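Local coordinates for Xcc1710-like domain-containing protein (Bordetella parapertussis 12822, PDB 3CPK) that is of unknown function but carries an Xcc1710-like, DUF498/DUF598 alpha/beta domain, at residues Pro7-Asn12 / Ala36-Val41; Asn12-Tyr17 / Ala125-Tyr130; His31-Ala36 / Val142-Asp147; Leu56-Ala61 / Arg109-Met114; Val94-Arg99 / Val118-Thr123. All blocks are in the same frame, centred on the assembly; numbering follows the deposited sequence.

Interaction 1: Pro7-Asn12 / Ala36-Val41; sequences PATALN and APEGPV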
# COMPACT_ATOMS: atom_id res chain seq x y z
N PRO A 7 -20.36 13.76 -0.31
CA PRO A 7 -20.29 14.75 -1.40
C PRO A 7 -18.94 14.61 -2.12
O PRO A 7 -18.69 13.60 -2.78
CB PRO A 7 -20.45 16.12 -0.75
CG PRO A 7 -19.83 15.87 0.61
CD PRO A 7 -20.20 14.43 1.00
N ALA A 8 -18.08 15.62 -1.99
CA ALA A 8 -16.76 15.58 -2.63
C ALA A 8 -15.65 15.31 -1.61
O ALA A 8 -14.82 16.18 -1.34
CB ALA A 8 -16.49 16.89 -3.33
N THR A 9 -15.65 14.09 -1.07
CA THR A 9 -14.69 13.61 -0.08
C THR A 9 -13.23 13.79 -0.52
O THR A 9 -12.87 13.42 -1.63
CB THR A 9 -14.89 12.09 0.18
OG1 THR A 9 -16.28 11.81 0.35
CG2 THR A 9 -14.13 11.66 1.42
N ALA A 10 -12.39 14.34 0.35
CA ALA A 10 -10.98 14.50 -0.01
C ALA A 10 -10.31 13.12 -0.01
O ALA A 10 -10.62 12.26 0.80
CB ALA A 10 -10.28 15.42 0.95
N LEU A 11 -9.38 12.92 -0.94
CA LEU A 11 -8.68 11.65 -1.07
C LEU A 11 -7.29 11.63 -0.44
O LEU A 11 -6.58 12.63 -0.41
CB LEU A 11 -8.55 11.27 -2.55
CG LEU A 11 -9.74 10.77 -3.40
CD1 LEU A 11 -10.99 10.54 -2.55
CD2 LEU A 11 -9.99 11.78 -4.50
N ASN A 12 -6.90 10.45 0.06
CA ASN A 12 -5.59 10.27 0.66
C ASN A 12 -4.52 10.37 -0.42
O ASN A 12 -4.53 9.66 -1.44
CB ASN A 12 -5.51 8.93 1.39
CG ASN A 12 -6.30 8.92 2.69
OD1 ASN A 12 -6.24 9.88 3.47
ND2 ASN A 12 -7.03 7.83 2.93
N ALA A 36 -6.53 3.42 1.38
CA ALA A 36 -7.19 3.54 0.09
C ALA A 36 -7.37 5.03 -0.12
O ALA A 36 -7.01 5.83 0.75
CB ALA A 36 -8.53 2.84 0.14
N PRO A 37 -7.92 5.44 -1.27
CA PRO A 37 -8.12 6.87 -1.51
C PRO A 37 -9.06 7.46 -0.46
O PRO A 37 -8.84 8.57 0.05
CB PRO A 37 -8.72 6.89 -2.91
CG PRO A 37 -8.05 5.73 -3.56
CD PRO A 37 -8.14 4.66 -2.50
N GLU A 38 -10.10 6.70 -0.15
CA GLU A 38 -11.06 7.11 0.84
C GLU A 38 -10.78 6.33 2.12
O GLU A 38 -10.21 5.25 2.07
CB GLU A 38 -12.47 6.82 0.33
CG GLU A 38 -12.79 7.55 -0.96
CD GLU A 38 -14.25 7.47 -1.35
OE1 GLU A 38 -15.10 7.71 -0.47
OE2 GLU A 38 -14.55 7.16 -2.53
N GLY A 39 -11.17 6.90 3.27
CA GLY A 39 -10.96 6.23 4.54
C GLY A 39 -9.75 6.74 5.30
O GLY A 39 -9.12 7.71 4.88
N PRO A 40 -9.41 6.12 6.44
CA PRO A 40 -8.26 6.55 7.24
C PRO A 40 -6.98 5.90 6.74
O PRO A 40 -7.02 4.92 5.98
CB PRO A 40 -8.61 6.05 8.65
CG PRO A 40 -10.09 5.73 8.60
CD PRO A 40 -10.25 5.19 7.21
N VAL A 41 -5.86 6.46 7.18
CA VAL A 41 -4.55 5.92 6.86
C VAL A 41 -4.32 4.98 8.02
O VAL A 41 -4.00 5.43 9.12
CB VAL A 41 -3.47 6.98 6.89
CG1 VAL A 41 -2.12 6.33 6.64
CG2 VAL A 41 -3.77 8.05 5.86
O HOH W 1 -10.31 10.11 2.56
O HOH W 2 -7.45 10.34 5.68

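Interaction 2: Asn12-Tyr17 / Ala125-Tyr130; sequences NTVTAY and AAARTY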
# COMPACT_ATOMS: atom_id res chain seq x y z
N ASN A 12 -6.90 10.45 0.06
CA ASN A 12 -5.59 10.27 0.66
C ASN A 12 -4.52 10.37 -0.42
O ASN A 12 -4.53 9.66 -1.44
CB ASN A 12 -5.51 8.93 1.39
CG ASN A 12 -6.30 8.92 2.69
OD1 ASN A 12 -6.24 9.88 3.47
ND2 ASN A 12 -7.03 7.83 2.93
N THR A 13 -3.57 11.25 -0.16
CA THR A 13 -2.50 11.53 -1.07
C THR A 13 -1.12 11.50 -0.44
O THR A 13 -0.90 12.11 0.62
CB THR A 13 -2.76 12.92 -1.69
OG1 THR A 13 -4.05 12.90 -2.32
CG2 THR A 13 -1.69 13.28 -2.70
N VAL A 14 -0.21 10.78 -1.08
CA VAL A 14 1.17 10.70 -0.62
C VAL A 14 1.77 12.07 -0.94
O VAL A 14 2.00 12.41 -2.10
CB VAL A 14 1.95 9.60 -1.35
CG1 VAL A 14 3.44 9.81 -1.17
CG2 VAL A 14 1.54 8.23 -0.81
N THR A 15 2.00 12.84 0.10
CA THR A 15 2.51 14.20 -0.02
C THR A 15 4.01 14.35 -0.31
O THR A 15 4.42 15.18 -1.12
CB THR A 15 2.17 14.99 1.26
OG1 THR A 15 0.76 15.19 1.33
CG2 THR A 15 2.85 16.34 1.24
N ALA A 16 4.82 13.56 0.37
CA ALA A 16 6.26 13.60 0.19
C ALA A 16 6.78 12.23 0.59
O ALA A 16 6.07 11.44 1.21
CB ALA A 16 6.88 14.68 1.06
N TYR A 17 8.02 11.95 0.21
CA TYR A 17 8.65 10.68 0.52
C TYR A 17 10.00 11.06 1.08
O TYR A 17 10.61 12.03 0.64
CB TYR A 17 8.86 9.85 -0.75
CG TYR A 17 7.97 10.27 -1.91
CD1 TYR A 17 8.02 11.57 -2.42
CD2 TYR A 17 7.07 9.38 -2.48
CE1 TYR A 17 7.19 11.97 -3.45
CE2 TYR A 17 6.23 9.77 -3.52
CZ TYR A 17 6.29 11.07 -4.00
OH TYR A 17 5.45 11.49 -4.99
N ALA A 125 8.47 4.06 -4.82
CA ALA A 125 7.76 3.81 -6.07
C ALA A 125 6.31 3.43 -5.80
O ALA A 125 5.40 3.86 -6.51
CB ALA A 125 8.46 2.71 -6.86
N ALA A 126 6.09 2.61 -4.77
CA ALA A 126 4.74 2.21 -4.40
C ALA A 126 3.90 3.46 -4.15
O ALA A 126 2.81 3.63 -4.70
CB ALA A 126 4.77 1.33 -3.16
N ALA A 127 4.44 4.35 -3.32
CA ALA A 127 3.79 5.61 -2.96
C ALA A 127 3.44 6.44 -4.18
O ALA A 127 2.33 6.95 -4.33
CB ALA A 127 4.70 6.40 -2.02
N ARG A 128 4.42 6.58 -5.06
CA ARG A 128 4.30 7.33 -6.29
C ARG A 128 3.34 6.63 -7.26
O ARG A 128 2.59 7.28 -7.99
CB ARG A 128 5.69 7.46 -6.88
CG ARG A 128 5.77 7.97 -8.30
CD ARG A 128 7.19 7.73 -8.77
NE ARG A 128 8.13 8.10 -7.71
CZ ARG A 128 9.19 7.37 -7.35
NH1 ARG A 128 9.46 6.23 -7.96
NH2 ARG A 128 9.96 7.80 -6.36
N THR A 129 3.37 5.30 -7.29
CA THR A 129 2.47 4.59 -8.18
C THR A 129 1.03 4.69 -7.65
O THR A 129 0.07 4.64 -8.41
CB THR A 129 2.87 3.10 -8.34
OG1 THR A 129 4.18 3.01 -8.90
CG2 THR A 129 1.92 2.39 -9.26
N TYR A 130 0.90 4.84 -6.34
CA TYR A 130 -0.41 4.98 -5.71
C TYR A 130 -1.05 6.30 -6.11
O TYR A 130 -2.23 6.34 -6.47
CB TYR A 130 -0.29 4.93 -4.19
CG TYR A 130 -1.50 5.50 -3.50
CD1 TYR A 130 -2.61 4.70 -3.22
CD2 TYR A 130 -1.58 6.86 -3.21
CE1 TYR A 130 -3.77 5.26 -2.68
CE2 TYR A 130 -2.73 7.41 -2.67
CZ TYR A 130 -3.82 6.61 -2.41
OH TYR A 130 -4.97 7.17 -1.91

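Interaction 3: His31-Ala36 / Val142-Asp147; sequences HAIAFA and VALLPD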
# COMPACT_ATOMS: atom_id res chain seq x y z
N HIS A 31 6.24 4.26 10.50
CA HIS A 31 5.89 2.87 10.73
C HIS A 31 5.05 2.50 9.51
O HIS A 31 4.55 3.38 8.81
CB HIS A 31 5.09 2.69 12.03
CG HIS A 31 3.74 3.34 12.02
ND1 HIS A 31 3.54 4.68 12.28
CD2 HIS A 31 2.50 2.82 11.83
CE1 HIS A 31 2.25 4.96 12.24
NE2 HIS A 31 1.60 3.84 11.97
N ALA A 32 4.92 1.20 9.23
CA ALA A 32 4.16 0.77 8.07
C ALA A 32 2.70 1.17 8.15
O ALA A 32 2.09 1.15 9.22
CB ALA A 32 4.30 -0.73 7.88
N ILE A 33 2.14 1.53 7.00
CA ILE A 33 0.75 1.95 6.90
C ILE A 33 0.08 1.34 5.67
O ILE A 33 0.73 0.76 4.80
CB ILE A 33 0.63 3.49 6.82
CG1 ILE A 33 1.46 4.01 5.64
CG2 ILE A 33 1.11 4.12 8.12
CD1 ILE A 33 1.40 5.51 5.45
N ALA A 34 -1.24 1.46 5.62
CA ALA A 34 -2.01 0.95 4.50
C ALA A 34 -3.20 1.89 4.38
O ALA A 34 -3.65 2.47 5.37
CB ALA A 34 -2.48 -0.47 4.78
N PHE A 35 -3.70 2.07 3.16
CA PHE A 35 -4.83 2.96 2.97
C PHE A 35 -5.29 2.97 1.54
O PHE A 35 -4.58 2.58 0.62
CB PHE A 35 -4.47 4.40 3.42
CG PHE A 35 -3.33 5.02 2.66
CD1 PHE A 35 -3.56 5.78 1.52
CD2 PHE A 35 -2.01 4.82 3.08
CE1 PHE A 35 -2.51 6.34 0.80
CE2 PHE A 35 -0.94 5.38 2.38
CZ PHE A 35 -1.19 6.14 1.23
N ALA A 36 -6.53 3.42 1.38
CA ALA A 36 -7.19 3.54 0.09
C ALA A 36 -7.37 5.03 -0.12
O ALA A 36 -7.01 5.83 0.75
CB ALA A 36 -8.53 2.84 0.14
N VAL A 142 -2.89 0.77 -1.01
CA VAL A 142 -1.45 0.68 -0.93
C VAL A 142 -0.99 0.36 0.50
O VAL A 142 -1.54 0.87 1.47
CB VAL A 142 -0.76 1.98 -1.40
CG1 VAL A 142 -1.07 3.13 -0.45
CG2 VAL A 142 0.75 1.77 -1.51
N ALA A 143 -0.00 -0.52 0.59
CA ALA A 143 0.60 -0.94 1.85
C ALA A 143 2.08 -0.58 1.69
O ALA A 143 2.71 -0.96 0.71
CB ALA A 143 0.44 -2.44 2.03
N LEU A 144 2.62 0.15 2.67
CA LEU A 144 4.01 0.61 2.62
C LEU A 144 4.84 0.42 3.89
O LEU A 144 4.41 0.80 4.98
CB LEU A 144 4.06 2.10 2.29
CG LEU A 144 3.22 2.68 1.15
CD1 LEU A 144 2.84 4.11 1.52
CD2 LEU A 144 3.98 2.62 -0.16
N LEU A 145 6.04 -0.14 3.72
CA LEU A 145 7.00 -0.33 4.80
C LEU A 145 7.96 0.83 4.55
O LEU A 145 8.56 0.91 3.49
CB LEU A 145 7.74 -1.66 4.64
CG LEU A 145 6.93 -2.96 4.67
CD1 LEU A 145 7.69 -4.05 3.93
CD2 LEU A 145 6.63 -3.37 6.11
N PRO A 146 8.12 1.74 5.51
CA PRO A 146 9.02 2.89 5.31
C PRO A 146 10.50 2.56 5.35
O PRO A 146 10.88 1.40 5.51
CB PRO A 146 8.60 3.83 6.42
CG PRO A 146 8.34 2.87 7.57
CD PRO A 146 7.73 1.62 6.93
N ASP A 147 11.33 3.59 5.20
CA ASP A 147 12.78 3.40 5.22
C ASP A 147 13.09 2.31 4.20
O ASP A 147 12.36 2.26 3.19
CB ASP A 147 13.25 2.97 6.60

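Interaction 4: Leu56-Ala61 / Arg109-Met114; sequences LLQQAA and RPLLAM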
# COMPACT_ATOMS: atom_id res chain seq x y z
N LEU A 56 -1.88 -10.70 6.10
CA LEU A 56 -1.61 -9.29 6.28
C LEU A 56 -1.98 -8.50 5.02
O LEU A 56 -2.50 -7.39 5.11
CB LEU A 56 -0.13 -9.09 6.61
CG LEU A 56 0.20 -9.16 8.09
CD1 LEU A 56 1.70 -9.19 8.29
CD2 LEU A 56 -0.42 -7.95 8.79
N LEU A 57 -1.70 -9.08 3.86
CA LEU A 57 -2.00 -8.44 2.59
C LEU A 57 -3.50 -8.26 2.41
O LEU A 57 -3.95 -7.25 1.85
CB LEU A 57 -1.44 -9.29 1.44
CG LEU A 57 -0.16 -8.84 0.73
CD1 LEU A 57 0.58 -7.75 1.52
CD2 LEU A 57 0.71 -10.07 0.52
N GLN A 58 -4.27 -9.23 2.87
CA GLN A 58 -5.72 -9.16 2.74
C GLN A 58 -6.35 -8.18 3.70
O GLN A 58 -7.38 -7.59 3.40
CB GLN A 58 -6.31 -10.55 2.93
CG GLN A 58 -6.08 -11.44 1.72
CD GLN A 58 -6.11 -12.91 2.05
OE1 GLN A 58 -5.20 -13.66 1.66
NE2 GLN A 58 -7.14 -13.35 2.78
N GLN A 59 -5.75 -7.98 4.86
CA GLN A 59 -6.30 -7.03 5.80
C GLN A 59 -6.05 -5.62 5.27
O GLN A 59 -6.87 -4.72 5.44
CB GLN A 59 -5.68 -7.24 7.18
CG GLN A 59 -5.08 -6.02 7.85
CD GLN A 59 -4.59 -6.34 9.24
OE1 GLN A 59 -4.41 -7.51 9.59
NE2 GLN A 59 -4.35 -5.31 10.05
N ALA A 60 -4.92 -5.44 4.60
CA ALA A 60 -4.56 -4.15 4.01
C ALA A 60 -5.48 -3.83 2.84
O ALA A 60 -5.99 -2.71 2.70
CB ALA A 60 -3.10 -4.17 3.54
N ALA A 61 -5.69 -4.83 1.99
CA ALA A 61 -6.56 -4.70 0.84
C ALA A 61 -8.00 -4.64 1.33
O ALA A 61 -8.84 -3.94 0.76
CB ALA A 61 -6.36 -5.90 -0.09
N ARG A 109 -1.72 -15.47 -3.68
CA ARG A 109 -2.85 -16.18 -4.28
C ARG A 109 -4.25 -15.86 -3.74
O ARG A 109 -5.15 -15.57 -4.52
CB ARG A 109 -2.62 -17.69 -4.24
CG ARG A 109 -1.98 -18.16 -5.51
CD ARG A 109 -1.63 -19.61 -5.46
NE ARG A 109 -0.90 -19.99 -6.65
CZ ARG A 109 -0.28 -21.15 -6.79
NH1 ARG A 109 -0.30 -22.03 -5.80
NH2 ARG A 109 0.37 -21.43 -7.92
N PRO A 110 -4.44 -15.90 -2.41
CA PRO A 110 -5.78 -15.59 -1.91
C PRO A 110 -6.37 -14.36 -2.60
O PRO A 110 -7.51 -14.37 -3.06
CB PRO A 110 -5.53 -15.35 -0.43
CG PRO A 110 -4.43 -16.32 -0.13
CD PRO A 110 -3.50 -16.13 -1.31
N LEU A 111 -5.58 -13.29 -2.69
CA LEU A 111 -6.02 -12.06 -3.32
C LEU A 111 -6.43 -12.26 -4.78
O LEU A 111 -7.46 -11.75 -5.20
CB LEU A 111 -4.92 -11.01 -3.24
CG LEU A 111 -4.78 -10.35 -1.87
CD1 LEU A 111 -3.69 -9.30 -1.90
CD2 LEU A 111 -6.11 -9.74 -1.49
N LEU A 112 -5.61 -12.97 -5.54
CA LEU A 112 -5.93 -13.21 -6.94
C LEU A 112 -7.23 -14.02 -6.95
O LEU A 112 -8.06 -13.88 -7.84
CB LEU A 112 -4.83 -14.02 -7.63
CG LEU A 112 -3.38 -13.54 -7.45
CD1 LEU A 112 -2.45 -14.47 -8.22
CD2 LEU A 112 -3.23 -12.10 -7.93
N ALA A 113 -7.39 -14.85 -5.93
CA ALA A 113 -8.58 -15.67 -5.80
C ALA A 113 -9.79 -14.74 -5.76
O ALA A 113 -10.93 -15.17 -5.94
CB ALA A 113 -8.51 -16.50 -4.52
N MSE A 114 -9.52 -13.46 -5.51
CA MSE A 114 -10.55 -12.44 -5.45
C MSE A 114 -10.44 -11.47 -6.61
O MSE A 114 -11.07 -10.42 -6.61
CB MSE A 114 -10.42 -11.66 -4.15
CG MSE A 114 -11.03 -12.35 -2.99
SE MSE A 114 -10.20 -11.72 -1.40
CE MSE A 114 -9.19 -13.31 -0.97

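Interaction 5: Val94-Arg99 / Val118-Thr123; sequences VGTGRR and VEAMDT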
# COMPACT_ATOMS: atom_id res chain seq x y z
N VAL A 94 2.21 -2.89 -2.95
CA VAL A 94 2.93 -3.20 -1.73
C VAL A 94 4.36 -2.64 -1.79
O VAL A 94 5.17 -3.03 -2.64
CB VAL A 94 2.98 -4.72 -1.48
CG1 VAL A 94 3.66 -5.01 -0.14
CG2 VAL A 94 1.57 -5.27 -1.50
N GLY A 95 4.63 -1.69 -0.89
CA GLY A 95 5.94 -1.07 -0.80
C GLY A 95 6.77 -1.86 0.18
O GLY A 95 6.56 -1.80 1.38
N THR A 96 7.73 -2.61 -0.34
CA THR A 96 8.58 -3.46 0.48
C THR A 96 9.82 -2.75 0.98
O THR A 96 10.87 -3.36 1.21
CB THR A 96 8.98 -4.73 -0.30
OG1 THR A 96 9.69 -4.37 -1.51
CG2 THR A 96 7.72 -5.50 -0.68
N GLY A 97 9.70 -1.44 1.17
CA GLY A 97 10.83 -0.68 1.66
C GLY A 97 11.78 -0.14 0.61
O GLY A 97 11.41 0.21 -0.51
N ARG A 98 13.05 -0.11 0.99
CA ARG A 98 14.11 0.43 0.16
C ARG A 98 14.32 -0.21 -1.21
O ARG A 98 14.73 0.46 -2.15
CB ARG A 98 15.39 0.38 0.96
CG ARG A 98 16.61 1.03 0.38
CD ARG A 98 17.72 0.51 1.26
NE ARG A 98 17.21 -0.69 1.91
CZ ARG A 98 17.80 -1.33 2.91
NH1 ARG A 98 18.95 -0.89 3.40
NH2 ARG A 98 17.21 -2.40 3.45
N ARG A 99 14.05 -1.50 -1.31
CA ARG A 99 14.19 -2.18 -2.58
C ARG A 99 13.02 -3.12 -2.75
O ARG A 99 12.28 -3.39 -1.80
CB ARG A 99 15.50 -2.96 -2.64
CG ARG A 99 16.60 -2.22 -3.37
CD ARG A 99 17.90 -3.00 -3.40
NE ARG A 99 18.42 -3.20 -2.05
CZ ARG A 99 18.41 -4.36 -1.41
NH1 ARG A 99 17.89 -5.44 -1.99
NH2 ARG A 99 18.90 -4.44 -0.18
N VAL A 118 -1.79 -7.86 -7.15
CA VAL A 118 -0.84 -7.18 -6.29
C VAL A 118 0.51 -6.93 -6.93
O VAL A 118 0.98 -7.71 -7.76
CB VAL A 118 -0.67 -7.93 -4.93
CG1 VAL A 118 -1.50 -9.19 -4.94
CG2 VAL A 118 0.79 -8.25 -4.66
N GLU A 119 1.13 -5.83 -6.54
CA GLU A 119 2.42 -5.44 -7.08
C GLU A 119 3.33 -4.96 -5.97
O GLU A 119 3.02 -3.99 -5.29
CB GLU A 119 2.22 -4.33 -8.10
CG GLU A 119 1.16 -4.65 -9.13
CD GLU A 119 1.02 -3.57 -10.18
OE1 GLU A 119 2.03 -2.90 -10.48
OE2 GLU A 119 -0.09 -3.41 -10.73
N ALA A 120 4.46 -5.64 -5.80
CA ALA A 120 5.42 -5.25 -4.77
C ALA A 120 6.53 -4.46 -5.46
O ALA A 120 6.88 -4.75 -6.59
CB ALA A 120 5.99 -6.48 -4.11
N MSE A 121 7.04 -3.44 -4.79
CA MSE A 121 8.11 -2.63 -5.34
C MSE A 121 8.66 -1.84 -4.18
O MSE A 121 8.06 -1.82 -3.11
CB MSE A 121 7.56 -1.69 -6.42
CG MSE A 121 6.36 -0.85 -5.99
SE MSE A 121 5.53 0.15 -7.43
CE MSE A 121 4.45 -1.29 -8.18
N ASP A 122 9.81 -1.20 -4.37
CA ASP A 122 10.38 -0.40 -3.30
C ASP A 122 9.32 0.62 -2.92
O ASP A 122 8.50 1.02 -3.74
CB ASP A 122 11.67 0.29 -3.76
CG ASP A 122 11.46 1.17 -4.95
OD1 ASP A 122 11.29 0.64 -6.07
OD2 ASP A 122 11.46 2.41 -4.77
N THR A 123 9.35 1.05 -1.66
CA THR A 123 8.39 2.00 -1.12
C THR A 123 8.21 3.35 -1.80
O THR A 123 7.08 3.79 -1.96
CB THR A 123 8.65 2.20 0.38
OG1 THR A 123 8.35 0.98 1.07
CG2 THR A 123 7.78 3.30 0.94

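Interaction 1: Pro7-Asn12 / Ala36-Val41
Asn12 ND2 is gripped by two backbone carbonyls of the loop 36-41, the connection of the beta hairpin of strands 33-35 and 42-43, so that the N-terminal tail is fastened to one end of the mixed sheet just before it enters strand 14-18. The nearly straight bond from ND2 to Ala36 O, 3.0 Å long, lies in the amide plane, with the donor close to the extension of the carbonyl bond. The second, from ND2 to Gly39 O at 2.9 Å, also stays near the amide plane but meets Gly39 O from above the carbonyl plane. Both bonds together fix the rotation of the carboxamide. The backbone N of Asn12 adds a third bond, 2.7 Å to Pro37 O. CG of Asn12 is anti to its own carbonyl carbon (chi1 -73°), beside the backbone N, which lets the main chain and the amide address the same loop. Next to these bonds the packing is apolar: Leu11 CG rests 4.0 Å from Pro37 CB, and Leu11 CD1 lies alongside Glu38 CG, while Pro37 itself also leans on Tyr130 and Met134 of helix 123-135. Two waters extend the polar network. One donates to Ala10 O and Pro37 O; the other donates to Asn12 OD1 at 2.6 Å and to Gly39 O at 3.2 Å.

Interaction 2: Asn12-Tyr17 / Ala125-Tyr130
Val14 lies opposite Ala127, their CA atoms 6.2 Å apart, where strand 14-17 runs nearly antiparallel to helix 125-130 (153° between the two directions), the axes approaching to 8.9 Å. Ala127 CB meets both strand residues: Val14 CG1 at 3.7 Å and Tyr17 CD2 at 3.8 Å. Val14 CG1 is anti to the backbone N, while CG2 sits beside that N, close to Ala127 O and obliquely disposed to the Tyr130 ring. The Tyr17 ring, poorly ordered, comes to the helix with its edge: the backbone N of Arg128 lies there in the ring plane, nearest to CE2. The guanidinium stands well above this ring and can contribute at most a weak cation-pi attraction. At the other end Tyr130 reaches the residue two before strand 14-17. Its CG is anti to the backbone N (chi1 162°), and OH donates to Asn12 O at 2.6 Å, with the donor tilted 29° from the carbonyl plane. Asn12 O thus lies at the ring edge, close to CE2 as well as OH. Beyond the contact, Tyr130 packs on Val140 and Ala126 on Leu144, both of strand 140-144. Helix 123-135 is thus sandwiched between the small antiparallel sheet and the mixed sheet, as expected for a layered alpha/beta fold of the MTH938-like type.

Interaction 3: His31-Ala36 / Val142-Asp147
Phe35 presents one face of its ring to Val142: CG1 stands 3.4 Å above the ring plane, displaced toward the rim, and its nearest ring atom is CZ. The methyl makes a CH-pi contact, 18° off the ring normal. Leu144 CD1 approaches the same ring obliquely, 4.1 Å from CE2, and the ring of Tyr130 packs against that of Phe35 edge-to-face. Phe35 CG and Val142 CG1 each lie between the backbone N and the carbonyl carbon of their own residue (chi1 61° and 66°), and the two side chains run side by side, pointing the same way. Beneath them strands 33-35 and 142-144 are antiparallel. Ile33 with Leu144 and Phe35 with Val142 form the hydrogen-bonded pairs. Ile33 N donates to Leu144 O at 3.1 Å, and Leu144 N returns a bond of 2.9 Å to Ile33 O. Phe35 N to Val142 O and Val142 N to Phe35 O are each 3.0 Å. Ala34 faces Ala143 in a non-hydrogen-bonded pair, and Ala34 CA adds a CA-H...O contact to Val142 O. On this face the paired side chains are the methyls of Ala34 and Ala143, and Trp44 packs on Ala143. Next to the Ile33-Leu144 pair, Ala32 CB leans on Leu145 CD2 at 3.9 Å, and the Pro146 ring closes over the peptide between His31 and Ala32. Hydrogen bonding across the contact is thus entirely between backbone groups, and the buried side chains that meet here are apolar, so the join rests on paired peptides with hydrocarbon on both faces.

Interaction 4: Leu56-Ala61 / Arg109-Met114
Leu111 is the side chain on which the two helices meet: its CD2 lies 3.6 Å from Gln58 CG and 4.1 Å from Ala61 CB, while CD1 touches Leu57 CB at 4.0 Å. CD1 thus meets Leu57, and CD2 sits between Gln58 and Ala61, about one turn apart on helix 56-61. The position follows from its torsions: CG is anti to the carbonyl carbon (chi1 -76°), and CD1 is anti to CA (chi2 -178°). Gln58 slides past Leu111 in the opposite direction, so that its aliphatic part, not its amide, makes this packing. The side chains of Gln58 and Pro110 cross at about a right angle; the close approach of the amide there is doubtful. No hydrogen bond crosses the contact. Further out, Leu57 rests on Leu92 and Val94 of strand 91-95 and on Trp44 and Ile52, and both Ala61 and Leu111 touch Leu92, so the same strand lies under both helices. Trp44 NE1 also bonds to Leu56 O. Helix 105-112 is the connection of the beta-alpha-beta unit running from strand 91-95 to strand 117-121, and helix 54-61 packs beside it: the helical layer of an alpha/beta fold.

Interaction 5: Val94-Arg99 / Val118-Thr123
Val94 pairs with Ala120 and Gly95 with Met121 in parallel. The backbone bonds run from Val94 N to Glu119 O at 2.7 Å, from Met121 N to Val94 O at 2.9 Å, and from Thr96 N to Met121 O at 2.9 Å, continuing the parallel pattern at Thr96. Past it, the turn meets the start of the next helix: Thr123 N donates to Gly97 O, while Gly97 N makes a weak bond to Thr123 OG1, which has a stronger partner in Leu145 O. Thr96 OG1, held between the backbone N and the carbonyl carbon (chi1 60°), bonds on a lone pair of Arg99 O at 2.8 Å and so ties up the turn. Two CA-H...O contacts supplement the strand bonds, from Ala120 CA to Val94 O and from Gly95 CA to Met121 O. Apolar contacts are few: Val94 CB faces Ala120 CB, and Thr96 CG2 reaches Ala120 CB at 4.0 Å. Asp122 is the N-cap of helix 123-135, its OD2 bonding weakly to Ala125 N. Strands 91-95 and 117-121 belong to a beta-alpha-beta crossover through helix 105-112, with Val118 touching Val108 and Leu111 of that helix, while Met121, a selenomethionine, touches Ala126 and Thr129 of helix 123-135.

Interactions 3 and 5 build neighbouring parts of the mixed sheet, meeting where Gly95 N lies 2.6 Å from Ala143 O. The helices of interaction 4 cover one of its faces: Ala60 CB comes 3.9 Å from Ala34 CB, and Leu111 CD1 3.7 Å from Val118 CG1. The helix of interaction 2 covers the other, with Ala126 CB 3.4 Å from Leu144 CD2, so interactions 2 and 4 lie on opposite sides of the chain's centre, about 21 Å apart between centres. Interaction 1 shares Asn12 with interaction 2 and Ala36 with interaction 3, and is about 22 Å from interaction 5 between centres. No active site is established for this protein.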